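Local coordinates for protein CT398 (Chlamydia trachomatis, PDB 4ILO) that is of unknown function but, with its long coiled-coil hairpin and zinc-ribbon domain, may bind nucleic acid, at residues E147-R150 with E151-K155; E172-P176 with E177-V181. All coordinates share one frame; numbering follows the deposited sequence.

How the interactions relate
From the N terminus the chain runs out along helix 2-86, turns, and comes back along helix 90-171, the two long arms of the coiled-coil hairpin. Interaction 1 lies on the returning arm and spans only neighbouring helical turns; its isoleucines face helix 2-86. Interaction 2 follows in series, where the chain leaves helix 90-171 through a short loop and starts helix 176-189 beside the first turns of helix 2-86 and strand 232-234 of the zinc-ribbon end. Neither contact closes a long loop: interaction 1 stays within one helix, interaction 2 caps the start of the next; they neither nest nor cross. Their centres are about 35 Å apart and their nearest atoms about 22 Å.

Interaction 1 of 2, residues E147-R150 with E151-K155; sequences EEIR and ENIRK
Glu-147 and Arg-154 meet because the glutamate chain bends at CG (chi2 -55°), while the arginine, its CG anti to its own carbonyl carbon (chi1 -76°), runs extended to NE and back along the helix. The two side chains cross at about a right angle, yet carboxylate and guanidinium end nearly coplanar, 21° apart. The grip is end-on and two-pronged: Arg-154 NH2 gives an almost straight bond to Glu-147 OE2 (2.9 Å) on its syn lone pair, and Arg-154 NH1 reaches Glu-147 OE1 at 3.3 Å. From its anti side, Glu-147 OE2 takes a second donor, Arg-150 NH1, at 3.2 Å; the stronger partner of Arg-150 is Glu-146, which meets its NH2 in a salt bridge. Arg-154 NH1 also turns to Glu-151 OE1 (2.7 Å), a weak hydrogen bond within a salt bridge, so both glutamates sit at the edge of one guanidinium. Over one face of that group lies the backbone carbonyl of Arg-150. Beneath the side chains run the i to i+4 bonds of helix 90-171, such as Arg-154 N to Arg-150 O at 2.9 Å. On another side of the helix, Ile-149 CG2 and Ile-153 CD1 lie 4.3 Å apart; both residues touch His-31 of helix 2-86, and Ile-149 also Leu-35, so this side faces the other arm of the hairpin. Alternating charges thus form a surface network: Arg-150 is shared between Glu-146 and Glu-147, and Arg-154, held between Glu-147 and Glu-151, probably eases the repulsion between their carboxylates.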
loop_
_atom_site.group_PDB
_atom_site.type_symbol
_atom_site.label_atom_id
_atom_site.label_comp_id
_atom_site.label_asym_id
_atom_site.label_seq_id
_atom_site.Cartn_x
_atom_site.Cartn_y
_atom_site.Cartn_z
ATOM N N GLU A 147 6.452 6.440 12.242
ATOM C CA GLU A 147 6.802 7.812 12.544
ATOM C C GLU A 147 8.241 8.095 12.135
ATOM O O GLU A 147 8.556 9.200 11.662
ATOM C CB GLU A 147 6.531 8.145 14.010
ATOM C CG GLU A 147 5.466 9.263 14.189
ATOM C CD GLU A 147 5.790 10.571 13.433
ATOM O OE1 GLU A 147 6.862 11.192 13.686
ATOM O OE2 GLU A 147 4.957 10.985 12.584
ATOM N N GLU A 148 9.124 7.106 12.272
ATOM C CA GLU A 148 10.495 7.326 11.836
ATOM C C GLU A 148 10.570 7.476 10.319
ATOM O O GLU A 148 11.389 8.247 9.801
ATOM C CB GLU A 148 11.393 6.192 12.324
ATOM C CG GLU A 148 12.796 6.282 11.731
ATOM C CD GLU A 148 13.686 5.137 12.160
ATOM O OE1 GLU A 148 13.399 4.540 13.234
ATOM O OE2 GLU A 148 14.663 4.848 11.419
ATOM N N ILE A 149 9.736 6.732 9.584
ATOM C CA ILE A 149 9.705 6.909 8.138
ATOM C C ILE A 149 9.206 8.302 7.790
ATOM O O ILE A 149 9.737 8.953 6.886
ATOM C CB ILE A 149 8.843 5.822 7.460
ATOM C CG1 ILE A 149 9.560 4.465 7.511
ATOM C CG2 ILE A 149 8.620 6.224 5.989
ATOM C CD1 ILE A 149 8.638 3.225 7.261
ATOM N N ARG A 150 8.142 8.767 8.468
ATOM C CA ARG A 150 7.563 10.060 8.109
ATOM C C ARG A 150 8.533 11.188 8.420
ATOM O O ARG A 150 8.603 12.178 7.679
ATOM C CB ARG A 150 6.216 10.297 8.807
ATOM C CG ARG A 150 5.069 9.361 8.381
ATOM C CD ARG A 150 3.707 9.832 8.911
ATOM N NE ARG A 150 2.790 8.717 9.174
ATOM C CZ ARG A 150 2.589 8.150 10.373
ATOM N NH1 ARG A 150 3.221 8.581 11.473
ATOM N NH2 ARG A 150 1.730 7.145 10.481
ATOM N N GLU A 151 9.296 11.054 9.507
ATOM C CA GLU A 151 10.302 12.066 9.800
ATOM C C GLU A 151 11.411 12.068 8.754
ATOM O O GLU A 151 11.960 13.131 8.430
ATOM C CB GLU A 151 10.873 11.866 11.205
ATOM C CG GLU A 151 11.791 13.016 11.669
ATOM C CD GLU A 151 11.032 14.326 11.878
ATOM O OE1 GLU A 151 9.925 14.258 12.468
ATOM O OE2 GLU A 151 11.538 15.406 11.454
ATOM N N ASN A 152 11.759 10.898 8.213
ATOM C CA ASN A 152 12.773 10.868 7.162
ATOM C C ASN A 152 12.270 11.585 5.916
ATOM O O ASN A 152 12.991 12.392 5.325
ATOM C CB ASN A 152 13.181 9.421 6.845
ATOM C CG ASN A 152 14.101 8.797 7.926
ATOM O OD1 ASN A 152 14.107 9.216 9.098
ATOM N ND2 ASN A 152 14.871 7.785 7.527
ATOM N N ILE A 153 11.027 11.322 5.524
ATOM C CA ILE A 153 10.408 12.073 4.439
ATOM C C ILE A 153 10.454 13.572 4.723
ATOM O O ILE A 153 10.839 14.366 3.855
ATOM C CB ILE A 153 8.970 11.589 4.207
ATOM C CG1 ILE A 153 8.979 10.186 3.596
ATOM C CG2 ILE A 153 8.227 12.567 3.311
ATOM C CD1 ILE A 153 7.607 9.541 3.510
ATOM N N ARG A 154 10.032 13.992 5.928
ATOM C CA ARG A 154 10.104 15.416 6.270
ATOM C C ARG A 154 11.496 15.961 5.983
ATOM O O ARG A 154 11.651 17.016 5.355
ATOM C CB ARG A 154 9.760 15.653 7.745
ATOM C CG ARG A 154 8.272 15.566 8.067
ATOM C CD ARG A 154 7.995 15.574 9.586
ATOM N NE ARG A 154 6.731 14.897 9.904
ATOM C CZ ARG A 154 6.610 13.811 10.674
ATOM N NH1 ARG A 154 7.678 13.264 11.256
ATOM N NH2 ARG A 154 5.403 13.272 10.889
ATOM N N LYS A 155 12.527 15.246 6.442
ATOM C CA LYS A 155 13.889 15.742 6.298
ATOM C C LYS A 155 14.339 15.692 4.850
ATOM O O LYS A 155 15.185 16.497 4.440
ATOM C CB LYS A 155 14.839 14.962 7.210
ATOM C CG LYS A 155 14.560 15.202 8.688
ATOM C CD LYS A 155 15.389 14.309 9.596
ATOM C CE LYS A 155 14.889 14.384 11.049
ATOM N NZ LYS A 155 15.282 13.183 11.850
#

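Interaction 2 of 2, residues E172-P176 with E177-V181; sequences ETTDP and ELFSV
Asp-175 caps the start of helix 176-189 through Leu-178, with Pro-176 and Glu-177 as the first helical residues. With CG anti to the backbone N (chi1 178°), the carboxylate of this N-cap swings round to the start of the helix, and Asp-175 OD2 accepts from Leu-178 N at 3.2 Å. The donor comes from well above the carboxylate plane, 55° out of it. Asp-175 OD2 also lies 3.6 Å from Leu-178 CB, where the two side chains cross at about a right angle, and 3.6 Å from Glu-177 CB, so the capping oxygen touches both CB atoms. Pro-176 takes the first helical position, and its carbonyl O accepts from Ser-180 N. Main-chain bonds thus start the helix, Phe-179 N to Asp-175 O and Ser-180 N to Pro-176 O, each at 3.1 Å. Just before the cap, the methyl CG2 of Thr-174 packs on Phe-179 CB at 4.0 Å, while its OG1 is bonded to Ser-10. Leu-178 touches Ala-7 of helix 2-86 and Ile-232 of strand 232-234, and Phe-179 touches Ile-11. One carboxylate oxygen therefore satisfies a first-turn amide, and the negative charge of Asp-175 at this helix start probably interacts favourably with the helix dipole.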
loop_
_atom_site.group_PDB
_atom_site.type_symbol
_atom_site.label_atom_id
_atom_site.label_comp_id
_atom_site.label_asym_id
_atom_site.label_seq_id
_atom_site.Cartn_x
_atom_site.Cartn_y
_atom_site.Cartn_z
ATOM N N GLU A 172 20.558 31.350 -12.634
ATOM C CA GLU A 172 20.534 32.752 -13.043
ATOM C C GLU A 172 21.774 33.106 -13.859
ATOM O O GLU A 172 21.656 33.668 -14.953
ATOM C CB GLU A 172 20.301 33.669 -11.831
ATOM C CG GLU A 172 18.909 33.375 -11.197
ATOM C CD GLU A 172 18.502 34.238 -9.999
ATOM O OE1 GLU A 172 19.307 35.066 -9.521
ATOM O OE2 GLU A 172 17.348 34.064 -9.531
ATOM N N THR A 173 22.965 32.708 -13.387
ATOM C CA THR A 173 24.238 33.048 -14.034
ATOM C C THR A 173 24.752 31.973 -15.017
ATOM O O THR A 173 25.935 32.014 -15.400
ATOM C CB THR A 173 25.312 33.332 -12.973
ATOM O OG1 THR A 173 25.178 32.397 -11.891
ATOM C CG2 THR A 173 25.188 34.757 -12.426
ATOM N N THR A 174 23.900 31.026 -15.429
ATOM C CA THR A 174 24.303 29.889 -16.259
ATOM C C THR A 174 23.892 30.130 -17.715
ATOM O O THR A 174 22.835 30.722 -17.983
ATOM C CB THR A 174 23.676 28.579 -15.723
ATOM O OG1 THR A 174 24.509 27.453 -16.057
ATOM C CG2 THR A 174 22.252 28.350 -16.280
ATOM N N ASP A 175 24.737 29.672 -18.657
ATOM C CA ASP A 175 24.455 29.879 -20.081
ATOM C C ASP A 175 23.136 29.221 -20.464
ATOM O O ASP A 175 22.986 28.004 -20.272
ATOM C CB ASP A 175 25.528 29.332 -21.013
ATOM C CG ASP A 175 25.144 29.537 -22.499
ATOM O OD1 ASP A 175 24.713 30.664 -22.871
ATOM O OD2 ASP A 175 25.236 28.579 -23.292
ATOM N N PRO A 176 22.173 29.958 -21.026
ATOM C CA PRO A 176 20.830 29.379 -21.203
ATOM C C PRO A 176 20.706 28.407 -22.366
ATOM O O PRO A 176 19.783 27.571 -22.363
ATOM C CB PRO A 176 19.920 30.608 -21.366
ATOM C CG PRO A 176 20.792 31.674 -21.794
ATOM C CD PRO A 176 22.172 31.414 -21.250
ATOM N N GLU A 177 21.604 28.465 -23.348
ATOM C CA GLU A 177 21.582 27.501 -24.444
ATOM C C GLU A 177 22.089 26.141 -23.981
ATOM O O GLU A 177 21.521 25.090 -24.320
ATOM C CB GLU A 177 22.457 28.045 -25.575
ATOM C CG GLU A 177 22.006 29.412 -26.038
ATOM C CD GLU A 177 20.660 29.352 -26.708
ATOM O OE1 GLU A 177 20.318 28.276 -27.240
ATOM O OE2 GLU A 177 19.951 30.373 -26.722
ATOM N N LEU A 178 23.173 26.156 -23.210
ATOM C CA LEU A 178 23.716 24.923 -22.659
ATOM C C LEU A 178 22.740 24.292 -21.655
ATOM O O LEU A 178 22.500 23.082 -21.694
ATOM C CB LEU A 178 25.065 25.256 -22.023
ATOM C CG LEU A 178 25.678 24.252 -21.060
ATOM C CD1 LEU A 178 25.892 22.925 -21.749
ATOM C CD2 LEU A 178 26.987 24.827 -20.531
ATOM N N PHE A 179 22.136 25.107 -20.789
ATOM C CA PHE A 179 21.174 24.601 -19.817
ATOM C C PHE A 179 19.986 23.935 -20.505
ATOM O O PHE A 179 19.546 22.844 -20.113
ATOM C CB PHE A 179 20.681 25.746 -18.932
ATOM C CG PHE A 179 19.608 25.317 -17.986
ATOM C CD1 PHE A 179 19.933 24.645 -16.809
ATOM C CD2 PHE A 179 18.268 25.506 -18.305
ATOM C CE1 PHE A 179 18.936 24.199 -15.943
ATOM C CE2 PHE A 179 17.259 25.070 -17.432
ATOM C CZ PHE A 179 17.595 24.413 -16.256
ATOM N N SER A 180 19.437 24.606 -21.515
ATOM C CA SER A 180 18.349 24.054 -22.314
ATOM C C SER A 180 18.686 22.674 -22.898
ATOM O O SER A 180 17.817 21.796 -22.979
ATOM C CB SER A 180 18.032 25.055 -23.427
ATOM O OG SER A 180 17.198 24.448 -24.389
ATOM N N VAL A 181 19.931 22.466 -23.336
ATOM C CA VAL A 181 20.343 21.138 -23.795
ATOM C C VAL A 181 20.456 20.190 -22.597
ATOM O O VAL A 181 19.897 19.076 -22.595
ATOM C CB VAL A 181 21.680 21.243 -24.571
ATOM C CG1 VAL A 181 22.339 19.869 -24.787
ATOM C CG2 VAL A 181 21.487 21.937 -25.886
#